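Local atomic coordinates of 389aa long hypothetical nucleolar protein (PDB entry 5ZVE), a protein that methylates the C5 position of cytosine 72 in several tRNAs, using S-adenosyl-L-methionine as methyl donor. Residues E21-K24 against I25-K28; P78-S81 against D82-P86; A98-Y102 against Q103-L107; L279-R282 against P283-W286. All blocks are in the same frame, centred on the assembly; numbering follows the deposited sequence.

In the fold
From the N terminus, the four contacts follow one another in series, each local, so none nests in or crosses another. Interaction 1 is a turn of helix 19-29 in the ferredoxin-like domain. Interaction 2 closes a beta turn in the loop between strands 70-74 and 90-93, and interaction 3 closes the C-terminal end of helix 95-101 in the PUA domain. Interaction 4 lies at a bend, with a cis peptide before Pro283, in the loop between strand 267-273 and helix 291-310 of the methyltransferase domain. There the regions join: Arg282 NH2 lies 2.8 Å from Lys28 O of interaction 1, and Gln103 NE2 of interaction 3 lies 3.3 Å from Pro283 CD. Interaction 2 touches none of the others.

Interaction 1. Residues E21-K24 against I25-K28; sequences EANK and IMKK
Asn23 and Met26, three residues apart on helix 19-29, send their side chains across each other at a slant, and Asn23 OD1 comes 3.8 Å from Met26 CE. The thioether chain of Met26 runs out extended and then bends at its last torsion (chi3 -68°), which turns the methyl back over the preceding turn. There CE lies 3.3 Å from Ala22 O and, more loosely, 4.4 Å from Ala22 CB. Ile25 lies against the preceding turn through its CG1 branch: CG1 stands beside its own backbone N, and CD1 reaches to 3.3 Å from Glu21 O. Beneath these side chains run regular i to i+4 helical bonds, among them Ile25 N to Glu21 O at 2.9 Å and Met26 N to Ala22 O at 3.1 Å. The latter is the straighter of the two, with an angle of 166° at the hydrogen. Lys27 and Lys28 lead their amino groups away from the preceding turn, leaving only the bases of their chains beside it; Lys28 CG is 3.4 Å from Lys24 O. Within 21-24, Lys24 NZ makes a long, weak salt bridge with Glu21 OE2 and has another weak partner in Glu20. The chemistry is thus mixed: Ala22, Ile25 and Met26 pack on helix 7-17 through hydrocarbon and thioether groups, Ile25 also touches His367 of helix 366-369, and Glu21 OE1 adds a hydrogen bond to that histidine, its carboxylate perhaps slightly stabilised by the distant Lys24 ammonium.

Interaction 2. Residues P78-S81 against D82-P86; sequences PNFS and DDFEP
Phe80 CG sits between its backbone N and carbonyl carbon (chi1 46°), whereas Phe84 CG stands opposite its own N (chi1 -177°); together with the turn between them, these torsions set the two side chains crossing at about a right angle. They meet where Phe84 CD2 lies 3.9 Å from Phe80 CB and 4.1 Å from Phe80 CG, an oblique apolar touch between the base of the Phe80 side chain and CD2 of the Phe84 ring. The chain reverses between them in a type I beta turn from Ser81 to Phe84. Its closing bond runs from Phe84 N to Ser81 O at 3.3 Å. A second link is made by side chains: Ser81 OG donates to Asp83 OD1 at 2.6 Å, meeting that oxygen from above the carboxylate plane. A water donates to Ser81 O at 2.9 Å and weakly to Asp82 O, bridging two carbonyls of the turn. Further on, Pro86 N lies 3.9 Å above the plane of the Phe84 ring, over its centre, so the chain following the turn covers one face. Asp82 directs its carboxylate outside the turn, forming a salt bridge with Lys162. This surface turn belongs to the loop that joins strand 70-74 to strand 90-93, and its aromatic residues rest on neighbouring strands: Phe80 touches Leu134 of strand 134-140 and Leu160 of strand 154-161, while Phe84 touches Ile137 of strand 134-140.

Interaction 3. Residues A98-Y102 against Q103-L107; sequences AESVY and QGAML
A Schellman motif ends helix 95-101 in the PUA domain, with Ser100 and Val101 of its last turn receiving the chain that folds back through Gly104 and Ala105. Its two bonds are Ala105 N to Ser100 O at 2.9 Å and Gly104 N to Val101 O at 2.9 Å, the latter closing a type I turn. Gln103 N is a further donor to Ser100 O at 3.0 Å; it and Ala105 N approach opposite faces of that carbonyl plane, so one oxygen is gripped from both. The positive phi of Gly104 (117°) would press a CB against the carbonyl oxygen of the preceding residue, which explains the glycine. Gln103 then carries its amide back over the helix end. Its CG lies beside its own backbone N (chi1 -49°), and the extended chain runs alongside Glu99 in the same direction. NE2 donates to Glu99 O at 2.9 Å with the acceptor in the amide plane, although it approaches the carbonyl from above. The Glu99 carboxylate is nearly coplanar with this amide, and a water joins them, donating to Glu99 OE2 and accepting from Gln103 NE2. With an alanine here in place of the glutamine, Glu99 O would probably lose its amide donor, and the water its link from Glu99 to the amide. Beside the bend, Ala105 CB rests 3.7 Å from Ser100 CB. Tyr102 OH is bonded to Arg30 O, tying the helix end to the N-terminal region. As the chain enters strand 107-108, Val101 CG2 lies 4.0 Å from Leu107 CB.

Interaction 4. Residues L279-R282 against P283-W286; sequences LGVR and PKLW
Leu279 O lies loosely, 4.3 Å, from Lys284 CE, in the loop between strand 267-273 and helix 291-310 of the class I-like methyltransferase domain. Gly280 follows, its backbone bonded to Cys323, the predicted nucleophile, and to Gly373. Val281 makes the main side-chain contact. Its CG2 branch occupies the place between backbone N and carbonyl carbon, while the Lys284 chain crosses it obliquely, bent at chi2 (66°) and chi3 (70°). This double bend brings Lys284 CE to 3.7 Å from Val281 CG2 and 3.5 Å from Val281 O. Val281 also touches Cys323, their side chains being about 4 Å apart, and its side chain is about 9 Å from the bound S-adenosyl-L-homocysteine. The segment thus borders the predicted catalytic cysteine. At Arg282 the guanidinium leaves the bend to form a salt bridge with Glu34, with further hydrogen bonds to Glu31 O and Thr371 O. The peptide bond joining Arg282 to Pro283 is cis, bringing their CA atoms to 2.9 Å and redirecting the chain. No hydrogen bond links the two segments. The Lys284 ammonium has its polar partners beyond them, in a salt bridge with Glu287 and a hydrogen bond to Ala278 O, which probably help hold the bent chain over Val281. Lys284 NZ comes within 3.2 Å of the CG2 methyl of Val281, a close approach of nitrogen to carbon and not a bond.

Interaction 1. Residues E21-K24 against I25-K28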
ATOM      1  N   GLU A  21      -9.864  19.122  -8.794  1.00 35.45           N
ATOM      2  CA  GLU A  21      -9.712  17.808  -8.182  1.00 37.12           C
ATOM      3  C   GLU A  21      -8.291  17.277  -8.321  1.00 37.76           C
ATOM      4  O   GLU A  21      -7.762  16.667  -7.389  1.00 33.39           O
ATOM      5  CB  GLU A  21     -10.709  16.823  -8.789  1.00 37.62           C
ATOM      6  CG  GLU A  21     -12.142  17.153  -8.448  1.00 35.72           C
ATOM      7  CD  GLU A  21     -12.450  16.900  -6.988  1.00 39.37           C
ATOM      8  OE1 GLU A  21     -12.430  15.721  -6.577  1.00 33.57           O
ATOM      9  OE2 GLU A  21     -12.698  17.879  -6.250  1.00 46.35           O
ATOM     10  N   ALA A  22      -7.682  17.508  -9.482  1.00 35.38           N
ATOM     11  CA  ALA A  22      -6.303  17.098  -9.728  1.00 34.55           C
ATOM     12  C   ALA A  22      -5.352  17.740  -8.725  1.00 32.55           C
ATOM     13  O   ALA A  22      -4.421  17.095  -8.239  1.00 32.67           O
ATOM     14  CB  ALA A  22      -5.882  17.452 -11.147  1.00 29.12           C
ATOM     15  N   ASN A  23      -5.580  19.013  -8.425  1.00 31.86           N
ATOM     16  CA  ASN A  23      -4.726  19.729  -7.484  1.00 36.06           C
ATOM     17  C   ASN A  23      -4.912  19.224  -6.057  1.00 31.44           C
ATOM     18  O   ASN A  23      -3.948  19.134  -5.293  1.00 31.88           O
ATOM     19  CB  ASN A  23      -4.991  21.238  -7.551  1.00 36.56           C
ATOM     20  CG  ASN A  23      -4.291  21.905  -8.729  1.00 41.35           C
ATOM     21  OD1 ASN A  23      -3.222  21.472  -9.159  1.00 41.22           O
ATOM     22  ND2 ASN A  23      -4.894  22.963  -9.252  1.00 43.83           N
ATOM     23  N   LYS A  24      -6.152  18.888  -5.706  1.00 31.26           N
ATOM     24  CA  LYS A  24      -6.463  18.344  -4.383  1.00 28.31           C
ATOM     25  C   LYS A  24      -5.863  16.958  -4.193  1.00 26.86           C
ATOM     26  O   LYS A  24      -5.429  16.607  -3.101  1.00 26.18           O
ATOM     27  CB  LYS A  24      -7.975  18.277  -4.160  1.00 33.39           C
ATOM     28  CG  LYS A  24      -8.645  19.619  -3.942  1.00 40.06           C
ATOM     29  CD  LYS A  24     -10.156  19.503  -4.076  1.00 40.73           C
ATOM     30  CE  LYS A  24     -10.831  20.850  -3.880  1.00 45.27           C
ATOM     31  NZ  LYS A  24     -12.304  20.766  -4.073  1.00 50.20           N
ATOM     32  N   ILE A  25      -5.855  16.168  -5.261  1.00 26.54           N
ATOM     33  CA  ILE A  25      -5.323  14.812  -5.210  1.00 27.27           C
ATOM     34  C   ILE A  25      -3.802  14.842  -5.054  1.00 24.86           C
ATOM     35  O   ILE A  25      -3.240  14.158  -4.197  1.00 26.80           O
ATOM     36  CB  ILE A  25      -5.702  14.014  -6.469  1.00 29.88           C
ATOM     37  CG1 ILE A  25      -7.166  13.575  -6.399  1.00 26.00           C
ATOM     38  CG2 ILE A  25      -4.786  12.809  -6.646  1.00 27.74           C
ATOM     39  CD1 ILE A  25      -7.812  13.371  -7.756  1.00 32.16           C
ATOM     40  N   MET A  26      -3.142  15.653  -5.869  1.00 25.30           N
ATOM     41  CA  MET A  26      -1.689  15.755  -5.812  1.00 26.37           C
ATOM     42  C   MET A  26      -1.219  16.326  -4.478  1.00 24.76           C
ATOM     43  O   MET A  26      -0.225  15.869  -3.923  1.00 28.53           O
ATOM     44  CB  MET A  26      -1.168  16.603  -6.970  1.00 25.93           C
ATOM     45  CG  MET A  26      -1.095  15.848  -8.279  1.00 27.07           C
ATOM     46  SD  MET A  26      -0.390  16.820  -9.623  1.00 29.98           S
ATOM     47  CE  MET A  26      -1.663  18.051  -9.876  1.00 29.20           C
ATOM     48  N   LYS A  27      -1.943  17.313  -3.963  1.00 27.77           N
ATOM     49  CA  LYS A  27      -1.613  17.895  -2.665  1.00 27.59           C
ATOM     50  C   LYS A  27      -1.646  16.845  -1.560  1.00 28.34           C
ATOM     51  O   LYS A  27      -0.737  16.770  -0.735  1.00 24.78           O
ATOM     52  CB  LYS A  27      -2.567  19.037  -2.318  1.00 27.60           C
ATOM     53  CG  LYS A  27      -2.250  19.697  -0.979  1.00 31.30           C
ATOM     54  CD  LYS A  27      -3.278  20.752  -0.606  1.00 34.76           C
ATOM     55  CE  LYS A  27      -3.227  21.069   0.886  1.00 45.53           C
ATOM     56  NZ  LYS A  27      -4.344  21.968   1.306  1.00 50.52           N
ATOM     57  N   LYS A  28      -2.705  16.043  -1.538  1.00 27.43           N
ATOM     58  CA  LYS A  28      -2.864  15.030  -0.502  1.00 21.26           C
ATOM     59  C   LYS A  28      -1.925  13.847  -0.713  1.00 22.13           C
ATOM     60  O   LYS A  28      -1.462  13.243   0.257  1.00 20.22           O
ATOM     61  CB  LYS A  28      -4.317  14.556  -0.441  1.00 24.06           C
ATOM     62  CG  LYS A  28      -5.255  15.589   0.161  1.00 27.09           C
ATOM     63  CD  LYS A  28      -4.577  16.329   1.309  1.00 22.72           C
ATOM     64  CE  LYS A  28      -5.523  17.307   1.985  1.00 26.49           C
ATOM     65  NZ  LYS A  28      -4.844  18.053   3.083  1.00 35.57           N
TER

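Interaction 2. Residues P78-S81 against D82-P86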
ATOM      1  N   PRO A  78       0.573  18.401   9.821  1.00 26.41           N
ATOM      2  CA  PRO A  78       2.004  18.712   9.731  1.00 29.02           C
ATOM      3  C   PRO A  78       2.524  19.500  10.928  1.00 29.68           C
ATOM      4  O   PRO A  78       1.877  20.439  11.390  1.00 31.57           O
ATOM      5  CB  PRO A  78       2.098  19.545   8.450  1.00 26.65           C
ATOM      6  CG  PRO A  78       0.765  20.194   8.337  1.00 30.75           C
ATOM      7  CD  PRO A  78      -0.225  19.196   8.869  1.00 28.85           C
ATOM      8  N   ASN A  79       3.692  19.102  11.418  1.00 25.69           N
ATOM      9  CA  ASN A  79       4.266  19.696  12.618  1.00 27.34           C
ATOM     10  C   ASN A  79       5.013  20.995  12.341  1.00 26.89           C
ATOM     11  O   ASN A  79       5.421  21.688  13.268  1.00 31.33           O
ATOM     12  CB  ASN A  79       5.191  18.692  13.298  1.00 26.33           C
ATOM     13  CG  ASN A  79       4.438  17.514  13.864  1.00 26.98           C
ATOM     14  OD1 ASN A  79       3.315  17.659  14.345  1.00 31.33           O
ATOM     15  ND2 ASN A  79       5.043  16.336  13.801  1.00 23.30           N
ATOM     16  N   PHE A  80       5.194  21.317  11.065  1.00 27.36           N
ATOM     17  CA  PHE A  80       5.710  22.623  10.688  1.00 33.36           C
ATOM     18  C   PHE A  80       5.234  23.010   9.292  1.00 33.39           C
ATOM     19  O   PHE A  80       4.769  22.168   8.521  1.00 28.98           O
ATOM     20  CB  PHE A  80       7.241  22.665  10.771  1.00 29.85           C
ATOM     21  CG  PHE A  80       7.927  21.485  10.147  1.00 26.97           C
ATOM     22  CD1 PHE A  80       8.179  21.453   8.784  1.00 25.70           C
ATOM     23  CD2 PHE A  80       8.357  20.425  10.928  1.00 22.16           C
ATOM     24  CE1 PHE A  80       8.821  20.377   8.209  1.00 23.82           C
ATOM     25  CE2 PHE A  80       9.002  19.346  10.362  1.00 22.66           C
ATOM     26  CZ  PHE A  80       9.234  19.319   8.998  1.00 21.91           C
ATOM     27  N   SER A  81       5.342  24.297   8.982  1.00 34.38           N
ATOM     28  CA  SER A  81       4.848  24.834   7.720  1.00 40.77           C
ATOM     29  C   SER A  81       5.677  24.352   6.533  1.00 38.53           C
ATOM     30  O   SER A  81       6.829  23.948   6.684  1.00 33.95           O
ATOM     31  CB  SER A  81       4.837  26.363   7.767  1.00 42.88           C
ATOM     32  OG  SER A  81       4.333  26.903   6.558  1.00 52.10           O
ATOM     33  N   ASP A  82       5.078  24.401   5.348  1.00 43.38           N
ATOM     34  CA  ASP A  82       5.743  23.933   4.140  1.00 41.03           C
ATOM     35  C   ASP A  82       6.912  24.834   3.756  1.00 43.21           C
ATOM     36  O   ASP A  82       7.841  24.395   3.081  1.00 43.18           O
ATOM     37  CB  ASP A  82       4.746  23.846   2.987  1.00 47.85           C
ATOM     38  CG  ASP A  82       3.795  22.676   3.130  1.00 48.33           C
ATOM     39  OD1 ASP A  82       3.841  21.997   4.178  1.00 47.66           O
ATOM     40  OD2 ASP A  82       2.997  22.439   2.201  1.00 52.11           O
ATOM     41  N   ASP A  83       6.868  26.089   4.193  1.00 45.34           N
ATOM     42  CA  ASP A  83       7.922  27.047   3.866  1.00 46.22           C
ATOM     43  C   ASP A  83       8.933  27.236   4.996  1.00 42.94           C
ATOM     44  O   ASP A  83       9.855  28.040   4.868  1.00 44.97           O
ATOM     45  CB  ASP A  83       7.320  28.404   3.499  1.00 46.80           C
ATOM     46  CG  ASP A  83       6.639  29.079   4.673  1.00 55.79           C
ATOM     47  OD1 ASP A  83       6.277  28.375   5.640  1.00 52.14           O
ATOM     48  OD2 ASP A  83       6.478  30.318   4.635  1.00 68.67           O
ATOM     49  N   PHE A  84       8.745  26.512   6.098  1.00 40.17           N
ATOM     50  CA  PHE A  84       9.593  26.656   7.282  1.00 40.10           C
ATOM     51  C   PHE A  84      11.082  26.521   6.959  1.00 36.83           C
ATOM     52  O   PHE A  84      11.508  25.543   6.346  1.00 39.37           O
ATOM     53  CB  PHE A  84       9.204  25.629   8.346  1.00 34.45           C
ATOM     54  CG  PHE A  84       9.977  25.763   9.631  1.00 37.42           C
ATOM     55  CD1 PHE A  84      10.126  26.998  10.239  1.00 34.68           C
ATOM     56  CD2 PHE A  84      10.557  24.658  10.226  1.00 34.41           C
ATOM     57  CE1 PHE A  84      10.834  27.127  11.421  1.00 33.62           C
ATOM     58  CE2 PHE A  84      11.269  24.784  11.403  1.00 31.24           C
ATOM     59  CZ  PHE A  84      11.406  26.019  12.001  1.00 33.63           C
ATOM     60  N   GLU A  85      11.862  27.516   7.366  1.00 40.25           N
ATOM     61  CA  GLU A  85      13.307  27.508   7.149  1.00 39.18           C
ATOM     62  C   GLU A  85      14.051  27.525   8.473  1.00 35.43           C
ATOM     63  O   GLU A  85      14.460  28.585   8.950  1.00 38.68           O
ATOM     64  CB  GLU A  85      13.745  28.697   6.293  1.00 38.98           C
ATOM     65  CG  GLU A  85      13.179  28.696   4.887  1.00 42.87           C
ATOM     66  CD  GLU A  85      14.237  29.007   3.842  1.00 52.62           C
ATOM     67  OE1 GLU A  85      15.240  29.672   4.186  1.00 44.46           O
ATOM     68  OE2 GLU A  85      14.064  28.583   2.679  1.00 49.94           O
ATOM     69  N   PRO A  86      14.226  26.344   9.079  1.00 31.80           N
ATOM     70  CA  PRO A  86      14.921  26.264  10.364  1.00 35.62           C
ATOM     71  C   PRO A  86      16.364  26.739  10.250  1.00 34.75           C
ATOM     72  O   PRO A  86      17.016  26.468   9.246  1.00 37.31           O
ATOM     73  CB  PRO A  86      14.860  24.771  10.706  1.00 32.44           C
ATOM     74  CG  PRO A  86      14.671  24.085   9.396  1.00 28.82           C
ATOM     75  CD  PRO A  86      13.856  25.018   8.557  1.00 32.67           C
TER
HETATM   76  O   HOH W   1       9.139  23.120   5.081  1.00 37.06           O

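Interaction 3. Residues A98-Y102 against Q103-L107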
ATOM      1  N   ALA A  98      14.531   9.259   4.181  1.00 25.47           N
ATOM      2  CA  ALA A  98      13.768  10.499   4.247  1.00 24.16           C
ATOM      3  C   ALA A  98      12.260  10.271   4.319  1.00 22.04           C
ATOM      4  O   ALA A  98      11.556  10.985   5.033  1.00 21.96           O
ATOM      5  CB  ALA A  98      14.105  11.370   3.062  1.00 20.86           C
ATOM      6  N   GLU A  99      11.766   9.282   3.577  1.00 23.51           N
ATOM      7  CA  GLU A  99      10.334   8.995   3.540  1.00 21.64           C
ATOM      8  C   GLU A  99       9.839   8.437   4.879  1.00 22.29           C
ATOM      9  O   GLU A  99       8.706   8.693   5.286  1.00 22.23           O
ATOM     10  CB  GLU A  99      10.007   8.019   2.402  1.00 23.47           C
ATOM     11  CG  GLU A  99       8.534   7.628   2.321  1.00 31.17           C
ATOM     12  CD  GLU A  99       8.241   6.622   1.216  1.00 36.57           C
ATOM     13  OE1 GLU A  99       8.814   6.762   0.116  1.00 41.11           O
ATOM     14  OE2 GLU A  99       7.419   5.706   1.440  1.00 40.13           O
ATOM     15  N   SER A 100      10.686   7.674   5.561  1.00 20.27           N
ATOM     16  CA  SER A 100      10.311   7.110   6.851  1.00 24.40           C
ATOM     17  C   SER A 100      10.370   8.176   7.957  1.00 21.24           C
ATOM     18  O   SER A 100       9.474   8.247   8.796  1.00 20.56           O
ATOM     19  CB  SER A 100      11.207   5.914   7.187  1.00 18.91           C
ATOM     20  OG  SER A 100      12.564   6.304   7.244  1.00 28.27           O
ATOM     21  N   VAL A 101      11.413   9.006   7.937  1.00 19.23           N
ATOM     22  CA  VAL A 101      11.529  10.152   8.843  1.00 20.75           C
ATOM     23  C   VAL A 101      10.338  11.102   8.694  1.00 21.52           C
ATOM     24  O   VAL A 101       9.797  11.611   9.677  1.00 18.88           O
ATOM     25  CB  VAL A 101      12.847  10.926   8.591  1.00 19.66           C
ATOM     26  CG1 VAL A 101      12.847  12.272   9.300  1.00 17.87           C
ATOM     27  CG2 VAL A 101      14.048  10.087   9.012  1.00 18.40           C
ATOM     28  N   TYR A 102       9.939  11.317   7.445  1.00 19.33           N
ATOM     29  CA  TYR A 102       8.761  12.093   7.069  1.00 18.29           C
ATOM     30  C   TYR A 102       7.497  11.623   7.793  1.00 22.41           C
ATOM     31  O   TYR A 102       6.540  12.379   7.948  1.00 21.94           O
ATOM     32  CB  TYR A 102       8.576  11.990   5.550  1.00 20.48           C
ATOM     33  CG  TYR A 102       7.571  12.922   4.900  1.00 21.33           C
ATOM     34  CD1 TYR A 102       7.811  14.286   4.815  1.00 23.65           C
ATOM     35  CD2 TYR A 102       6.424  12.424   4.297  1.00 20.70           C
ATOM     36  CE1 TYR A 102       6.916  15.134   4.195  1.00 22.77           C
ATOM     37  CE2 TYR A 102       5.524  13.264   3.670  1.00 19.13           C
ATOM     38  CZ  TYR A 102       5.777  14.617   3.622  1.00 24.54           C
ATOM     39  OH  TYR A 102       4.885  15.460   2.999  1.00 27.74           O
ATOM     40  N   GLN A 103       7.502  10.369   8.234  1.00 15.97           N
ATOM     41  CA  GLN A 103       6.337   9.788   8.889  1.00 25.58           C
ATOM     42  C   GLN A 103       6.606   9.448  10.354  1.00 20.90           C
ATOM     43  O   GLN A 103       5.762   8.858  11.019  1.00 23.54           O
ATOM     44  CB  GLN A 103       5.879   8.543   8.127  1.00 19.56           C
ATOM     45  CG  GLN A 103       5.761   8.790   6.638  1.00 23.82           C
ATOM     46  CD  GLN A 103       5.429   7.541   5.855  1.00 26.25           C
ATOM     47  OE1 GLN A 103       4.409   6.902   6.094  1.00 22.98           O
ATOM     48  NE2 GLN A 103       6.297   7.185   4.912  1.00 30.37           N
ATOM     49  N   GLY A 104       7.786   9.812  10.849  1.00 20.18           N
ATOM     50  CA  GLY A 104       8.067   9.707  12.273  1.00 22.32           C
ATOM     51  C   GLY A 104       9.174   8.754  12.683  1.00 20.66           C
ATOM     52  O   GLY A 104       9.470   8.630  13.868  1.00 22.73           O
ATOM     53  N   ALA A 105       9.797   8.088  11.716  1.00 20.60           N
ATOM     54  CA  ALA A 105      10.931   7.217  12.022  1.00 20.92           C
ATOM     55  C   ALA A 105      12.128   8.026  12.495  1.00 26.43           C
ATOM     56  O   ALA A 105      12.278   9.194  12.141  1.00 24.00           O
ATOM     57  CB  ALA A 105      11.320   6.387  10.807  1.00 18.38           C
ATOM     58  N   MET A 106      12.972   7.398  13.309  1.00 24.92           N
ATOM     59  CA  MET A 106      14.289   7.939  13.608  1.00 23.09           C
ATOM     60  C   MET A 106      15.166   7.848  12.371  1.00 21.76           C
ATOM     61  O   MET A 106      14.868   7.085  11.460  1.00 22.87           O
ATOM     62  CB  MET A 106      14.935   7.175  14.764  1.00 25.72           C
ATOM     63  CG  MET A 106      14.071   7.047  16.005  1.00 25.60           C
ATOM     64  SD  MET A 106      13.815   8.642  16.797  1.00 25.73           S
ATOM     65  CE  MET A 106      12.171   9.059  16.220  1.00 23.62           C
ATOM     66  N   LEU A 107      16.260   8.601  12.351  1.00 22.71           N
ATOM     67  CA  LEU A 107      17.212   8.486  11.260  1.00 23.69           C
ATOM     68  C   LEU A 107      18.427   7.694  11.716  1.00 29.12           C
ATOM     69  O   LEU A 107      19.103   8.069  12.677  1.00 28.35           O
ATOM     70  CB  LEU A 107      17.634   9.861  10.749  1.00 22.49           C
ATOM     71  CG  LEU A 107      18.650   9.833   9.602  1.00 21.87           C
ATOM     72  CD1 LEU A 107      18.101   9.076   8.405  1.00 24.88           C
ATOM     73  CD2 LEU A 107      19.061  11.242   9.201  1.00 21.73           C
TER
HETATM   74  O   HOH W   2       6.120   4.942   3.445  1.00 37.57           O

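Interaction 4. Residues L279-R282 against P283-W286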
ATOM      1  N   LEU A 279       0.610   5.073  -8.760  1.00 21.19           N
ATOM      2  CA  LEU A 279       0.413   6.518  -8.709  1.00 19.31           C
ATOM      3  C   LEU A 279      -0.371   6.955  -7.472  1.00 22.00           C
ATOM      4  O   LEU A 279      -0.361   8.129  -7.108  1.00 21.25           O
ATOM      5  CB  LEU A 279      -0.297   6.997  -9.980  1.00 16.87           C
ATOM      6  CG  LEU A 279       0.465   6.771 -11.295  1.00 19.85           C
ATOM      7  CD1 LEU A 279      -0.389   7.137 -12.502  1.00 21.13           C
ATOM      8  CD2 LEU A 279       1.782   7.552 -11.315  1.00 20.17           C
ATOM      9  N   GLY A 280      -1.046   6.010  -6.828  1.00 18.94           N
ATOM     10  CA  GLY A 280      -1.893   6.324  -5.690  1.00 20.57           C
ATOM     11  C   GLY A 280      -1.245   6.173  -4.325  1.00 23.41           C
ATOM     12  O   GLY A 280      -1.853   6.510  -3.311  1.00 22.17           O
ATOM     13  N   VAL A 281      -0.014   5.672  -4.284  1.00 24.72           N
ATOM     14  CA  VAL A 281       0.601   5.347  -3.005  1.00 23.30           C
ATOM     15  C   VAL A 281       1.044   6.605  -2.266  1.00 24.70           C
ATOM     16  O   VAL A 281       1.412   7.610  -2.872  1.00 22.56           O
ATOM     17  CB  VAL A 281       1.802   4.383  -3.165  1.00 26.53           C
ATOM     18  CG1 VAL A 281       1.393   3.142  -3.940  1.00 23.16           C
ATOM     19  CG2 VAL A 281       2.970   5.073  -3.824  1.00 25.81           C
ATOM     20  N   ARG A 282       0.968   6.543  -0.944  1.00 22.61           N
ATOM     21  CA  ARG A 282       1.298   7.678  -0.097  1.00 23.79           C
ATOM     22  C   ARG A 282       2.302   7.244   0.969  1.00 22.85           C
ATOM     23  O   ARG A 282       2.292   6.089   1.392  1.00 21.99           O
ATOM     24  CB  ARG A 282       0.028   8.254   0.536  1.00 21.92           C
ATOM     25  CG  ARG A 282      -1.004   8.708  -0.490  1.00 23.46           C
ATOM     26  CD  ARG A 282      -2.316   9.092   0.171  1.00 21.51           C
ATOM     27  NE  ARG A 282      -2.206  10.357   0.886  1.00 21.45           N
ATOM     28  CZ  ARG A 282      -3.150  10.853   1.678  1.00 22.51           C
ATOM     29  NH1 ARG A 282      -4.283  10.188   1.862  1.00 20.19           N
ATOM     30  NH2 ARG A 282      -2.961  12.013   2.286  1.00 19.66           N
ATOM     31  N   PRO A 283       3.197   8.158   1.381  1.00 24.95           N
ATOM     32  CA  PRO A 283       3.332   9.515   0.852  1.00 22.79           C
ATOM     33  C   PRO A 283       4.108   9.530  -0.458  1.00 23.62           C
ATOM     34  O   PRO A 283       4.916   8.637  -0.706  1.00 22.84           O
ATOM     35  CB  PRO A 283       4.106  10.237   1.951  1.00 22.21           C
ATOM     36  CG  PRO A 283       4.964   9.176   2.533  1.00 21.13           C
ATOM     37  CD  PRO A 283       4.186   7.887   2.440  1.00 23.24           C
ATOM     38  N   LYS A 284       3.844  10.530  -1.288  1.00 19.37           N
ATOM     39  CA  LYS A 284       4.522  10.667  -2.565  1.00 27.29           C
ATOM     40  C   LYS A 284       5.432  11.893  -2.529  1.00 27.89           C
ATOM     41  O   LYS A 284       5.018  12.994  -2.893  1.00 28.50           O
ATOM     42  CB  LYS A 284       3.506  10.772  -3.703  1.00 26.07           C
ATOM     43  CG  LYS A 284       4.107  10.708  -5.092  1.00 29.36           C
ATOM     44  CD  LYS A 284       4.714   9.347  -5.387  1.00 23.98           C
ATOM     45  CE  LYS A 284       3.633   8.289  -5.524  1.00 29.95           C
ATOM     46  NZ  LYS A 284       4.175   7.012  -6.067  1.00 27.72           N
ATOM     47  N   LEU A 285       6.661  11.699  -2.057  1.00 24.15           N
ATOM     48  CA  LEU A 285       7.638  12.780  -1.972  1.00 25.93           C
ATOM     49  C   LEU A 285       7.996  13.284  -3.372  1.00 28.41           C
ATOM     50  O   LEU A 285       7.938  14.483  -3.637  1.00 29.47           O
ATOM     51  CB  LEU A 285       8.894  12.324  -1.224  1.00 23.55           C
ATOM     52  CG  LEU A 285       8.861  12.367   0.312  1.00 20.31           C
ATOM     53  CD1 LEU A 285       7.827  11.412   0.891  1.00 27.61           C
ATOM     54  CD2 LEU A 285      10.236  12.080   0.896  1.00 22.98           C
ATOM     55  N   TRP A 286       8.375  12.366  -4.258  1.00 22.49           N
ATOM     56  CA  TRP A 286       8.642  12.702  -5.653  1.00 23.72           C
ATOM     57  C   TRP A 286       8.142  11.588  -6.553  1.00 26.76           C
ATOM     58  O   TRP A 286       8.578  10.445  -6.431  1.00 30.52           O
ATOM     59  CB  TRP A 286      10.137  12.939  -5.901  1.00 25.62           C
ATOM     60  CG  TRP A 286      10.743  13.949  -4.976  1.00 24.15           C
ATOM     61  CD1 TRP A 286      11.455  13.693  -3.847  1.00 20.28           C
ATOM     62  CD2 TRP A 286      10.676  15.373  -5.099  1.00 21.93           C
ATOM     63  NE1 TRP A 286      11.845  14.869  -3.258  1.00 23.68           N
ATOM     64  CE2 TRP A 286      11.377  15.916  -4.004  1.00 24.47           C
ATOM     65  CE3 TRP A 286      10.096  16.241  -6.025  1.00 26.49           C
ATOM     66  CZ2 TRP A 286      11.513  17.292  -3.811  1.00 23.51           C
ATOM     67  CZ3 TRP A 286      10.229  17.605  -5.832  1.00 29.53           C
ATOM     68  CH2 TRP A 286      10.934  18.119  -4.735  1.00 25.00           C
TER